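Local coordinates for protein DR2417 (Deinococcus radiodurans, PDB 4XWW) that probably degrades RNA from the 5' end as a two-metal ribonuclease J, with possible endonuclease activity, in rRNA maturation and possibly mRNA maturation or decay, at residues V64-Y69 / G451-D456. Numbering follows the deposited sequence.
Sequences VPRIDY and GAVYVD. With MN (manganese (II) ion), chain G.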
ATOM      1  N   VAL A  64     -10.477  -7.879  16.655  1.00 22.64           N
ATOM      2  CA  VAL A  64     -10.159  -8.643  17.853  1.00 23.53           C
ATOM      3  C   VAL A  64     -10.468 -10.105  17.581  1.00 26.70           C
ATOM      4  O   VAL A  64     -11.197 -10.411  16.642  1.00 23.97           O
ATOM      5  CB  VAL A  64     -10.935  -8.118  19.073  1.00 24.70           C
ATOM      6  CG1 VAL A  64     -10.504  -6.700  19.378  1.00 24.99           C
ATOM      7  CG2 VAL A  64     -12.428  -8.202  18.849  1.00 26.95           C
ATOM      8  N   PRO A  65      -9.903 -11.021  18.388  1.00 26.19           N
ATOM      9  CA  PRO A  65     -10.072 -12.441  18.062  1.00 26.64           C
ATOM     10  C   PRO A  65     -11.437 -12.981  18.427  1.00 27.32           C
ATOM     11  O   PRO A  65     -12.049 -12.523  19.396  1.00 29.21           O
ATOM     12  CB  PRO A  65      -8.986 -13.142  18.905  1.00 27.40           C
ATOM     13  CG  PRO A  65      -8.125 -12.067  19.466  1.00 31.28           C
ATOM     14  CD  PRO A  65      -8.963 -10.814  19.500  1.00 28.10           C
ATOM     15  N   ARG A  66     -11.914 -13.942  17.644  1.00 28.53           N
ATOM     16  CA  ARG A  66     -13.051 -14.764  18.044  1.00 27.08           C
ATOM     17  C   ARG A  66     -12.646 -15.594  19.248  1.00 27.31           C
ATOM     18  O   ARG A  66     -11.611 -16.244  19.222  1.00 28.80           O
ATOM     19  CB  ARG A  66     -13.500 -15.673  16.897  1.00 35.82           C
ATOM     20  CG  ARG A  66     -14.442 -15.004  15.887  1.00 43.37           C
ATOM     21  CD  ARG A  66     -15.746 -15.803  15.757  1.00 51.78           C
ATOM     22  NE  ARG A  66     -15.613 -16.854  14.754  1.00 60.61           N
ATOM     23  CZ  ARG A  66     -16.307 -17.986  14.740  1.00 58.72           C
ATOM     24  NH1 ARG A  66     -16.099 -18.871  13.774  1.00 59.87           N
ATOM     25  NH2 ARG A  66     -17.201 -18.242  15.685  1.00 53.51           N
ATOM     26  N   ILE A  67     -13.461 -15.586  20.297  1.00 28.07           N
ATOM     27  CA  ILE A  67     -13.100 -16.324  21.505  1.00 28.46           C
ATOM     28  C   ILE A  67     -14.116 -17.403  21.834  1.00 29.83           C
ATOM     29  O   ILE A  67     -14.231 -17.816  22.998  1.00 29.74           O
ATOM     30  CB  ILE A  67     -12.930 -15.393  22.729  1.00 34.64           C
ATOM     31  CG1 ILE A  67     -14.203 -14.588  22.992  1.00 40.56           C
ATOM     32  CG2 ILE A  67     -11.697 -14.496  22.556  1.00 29.66           C
ATOM     33  CD1 ILE A  67     -14.233 -13.940  24.376  1.00 40.78           C
ATOM     34  N   ASP A  68     -14.835 -17.872  20.810  1.00 29.26           N
ATOM     35  CA  ASP A  68     -15.776 -18.988  20.966  1.00 34.78           C
ATOM     36  C   ASP A  68     -15.189 -20.105  21.818  1.00 30.58           C
ATOM     37  O   ASP A  68     -15.863 -20.647  22.700  1.00 32.92           O
ATOM     38  CB  ASP A  68     -16.175 -19.577  19.611  1.00 38.74           C
ATOM     39  CG  ASP A  68     -16.752 -18.548  18.666  1.00 44.95           C
ATOM     40  OD1 ASP A  68     -16.192 -17.437  18.578  1.00 40.37           O
ATOM     41  OD2 ASP A  68     -17.763 -18.856  17.998  1.00 46.78           O
ATOM     42  N   TYR A  69     -13.934 -20.453  21.548  1.00 29.32           N
ATOM     43  CA  TYR A  69     -13.298 -21.552  22.274  1.00 33.26           C
ATOM     44  C   TYR A  69     -13.211 -21.269  23.773  1.00 31.23           C
ATOM     45  O   TYR A  69     -13.526 -22.137  24.588  1.00 34.16           O
ATOM     46  CB  TYR A  69     -11.901 -21.837  21.720  1.00 36.07           C
ATOM     47  CG  TYR A  69     -11.221 -23.005  22.409  1.00 35.40           C
ATOM     48  CD1 TYR A  69     -11.437 -24.311  21.990  1.00 40.24           C
ATOM     49  CD2 TYR A  69     -10.372 -22.796  23.485  1.00 31.16           C
ATOM     50  CE1 TYR A  69     -10.820 -25.378  22.633  1.00 33.22           C
ATOM     51  CE2 TYR A  69      -9.750 -23.835  24.113  1.00 30.19           C
ATOM     52  CZ  TYR A  69      -9.969 -25.126  23.689  1.00 33.64           C
ATOM     53  OH  TYR A  69      -9.346 -26.166  24.351  1.00 36.29           O
ATOM     54  N   GLY A 451     -11.049 -16.851  14.354  1.00 33.78           N
ATOM     55  CA  GLY A 451     -11.239 -15.847  13.327  1.00 39.36           C
ATOM     56  C   GLY A 451     -11.300 -14.425  13.826  1.00 33.78           C
ATOM     57  O   GLY A 451     -10.828 -14.123  14.923  1.00 30.26           O
ATOM     58  N   ALA A 452     -11.884 -13.547  13.007  1.00 30.80           N
ATOM     59  CA  ALA A 452     -11.849 -12.122  13.282  1.00 23.74           C
ATOM     60  C   ALA A 452     -13.212 -11.585  13.711  1.00 26.51           C
ATOM     61  O   ALA A 452     -14.252 -12.031  13.229  1.00 31.32           O
ATOM     62  CB  ALA A 452     -11.333 -11.371  12.057  1.00 28.24           C
ATOM     63  N   VAL A 453     -13.196 -10.636  14.639  1.00 25.33           N
ATOM     64  CA  VAL A 453     -14.390  -9.880  14.999  1.00 26.27           C
ATOM     65  C   VAL A 453     -14.079  -8.402  14.774  1.00 27.56           C
ATOM     66  O   VAL A 453     -13.100  -7.892  15.318  1.00 24.98           O
ATOM     67  CB  VAL A 453     -14.811 -10.099  16.458  1.00 26.97           C
ATOM     68  CG1 VAL A 453     -16.060  -9.271  16.778  1.00 28.38           C
ATOM     69  CG2 VAL A 453     -15.073 -11.581  16.742  1.00 29.34           C
ATOM     70  N   TYR A 454     -14.877  -7.726  13.946  1.00 29.02           N
ATOM     71  CA  TYR A 454     -14.600  -6.326  13.643  1.00 34.55           C
ATOM     72  C   TYR A 454     -15.186  -5.371  14.670  1.00 27.04           C
ATOM     73  O   TYR A 454     -16.294  -5.561  15.158  1.00 28.61           O
ATOM     74  CB  TYR A 454     -15.134  -5.955  12.255  1.00 26.64           C
ATOM     75  CG  TYR A 454     -14.610  -6.842  11.151  1.00 30.93           C
ATOM     76  CD1 TYR A 454     -13.299  -7.295  11.161  1.00 36.86           C
ATOM     77  CD2 TYR A 454     -15.431  -7.240  10.108  1.00 37.24           C
ATOM     78  CE1 TYR A 454     -12.813  -8.111  10.157  1.00 34.22           C
ATOM     79  CE2 TYR A 454     -14.956  -8.050   9.099  1.00 45.20           C
ATOM     80  CZ  TYR A 454     -13.647  -8.485   9.129  1.00 46.71           C
ATOM     81  OH  TYR A 454     -13.181  -9.297   8.122  1.00 45.24           O
ATOM     82  N   VAL A 455     -14.416  -4.338  14.988  1.00 26.32           N
ATOM     83  CA  VAL A 455     -14.890  -3.234  15.811  1.00 31.05           C
ATOM     84  C   VAL A 455     -14.998  -1.980  14.943  1.00 35.59           C
ATOM     85  O   VAL A 455     -14.041  -1.588  14.282  1.00 29.33           O
ATOM     86  CB  VAL A 455     -13.951  -2.969  16.997  1.00 34.48           C
ATOM     87  CG1 VAL A 455     -14.451  -1.795  17.825  1.00 37.26           C
ATOM     88  CG2 VAL A 455     -13.837  -4.217  17.865  1.00 37.11           C
ATOM     89  N   ASP A 456     -16.175  -1.371  14.946  1.00 33.38           N
ATOM     90  CA  ASP A 456     -16.445  -0.190  14.133  1.00 35.60           C
ATOM     91  C   ASP A 456     -17.271   0.768  14.970  1.00 34.16           C
ATOM     92  O   ASP A 456     -18.456   0.550  15.168  1.00 35.46           O
ATOM     93  CB  ASP A 456     -17.190  -0.577  12.862  1.00 36.62           C
ATOM     94  CG  ASP A 456     -17.118   0.494  11.784  1.00 38.57           C
ATOM     95  OD1 ASP A 456     -16.649   1.615  12.066  1.00 33.29           O
ATOM     96  OD2 ASP A 456     -17.561   0.205  10.662  1.00 33.93           O
TER
HETATM   97 MN    MN G 603     -15.836   3.469  11.231  1.00 78.86          MN
HETATM   98  O   HOH W   1      -9.943 -16.682  17.044  1.00 27.55           O
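Val64 and Val453 form an antiparallel hydrogen-bonded pair. Val453 N reaches Val64 O at 2.8 Å, and Val64 N returns a nearly straight bond to Val453 O at 2.9 Å. The pairing runs on past the non-hydrogen-bonded pair Pro65 and Ala452, whose side chains diverge. Beyond it, Arg66 N donates to Gly451 O at 2.9 Å, the donor lying above the carbonyl plane, 46° out of it. A water accepts from Gly451 N at 2.9 Å and also lies 2.8 Å from Arg66 O. Arg66 CG, anti to the carbonyl carbon (chi1 -84°), meets Val453 CG2 at 3.6 Å, the side chains crossing at about a right angle. Val64 CG2 packs on Val453 CB at 3.9 Å and more loosely on Val455 CG2.

At the far end of strand 452-456, Asp456 OD1 binds manganese at 2.2 Å, with Gly59 O as a second ligand. Asp456 O takes a hydrogen bond from Arg549 NH1 of the second subunit. Strand 452-456 is the middle of a small antiparallel sheet, between 62-65 and 459-460, joining the metallo-beta-lactamase region to the manganese site. Helix 93-97 packs against Val64 and Val455 through Tyr95, while Pro65 touches Ile34 of strand 34-39.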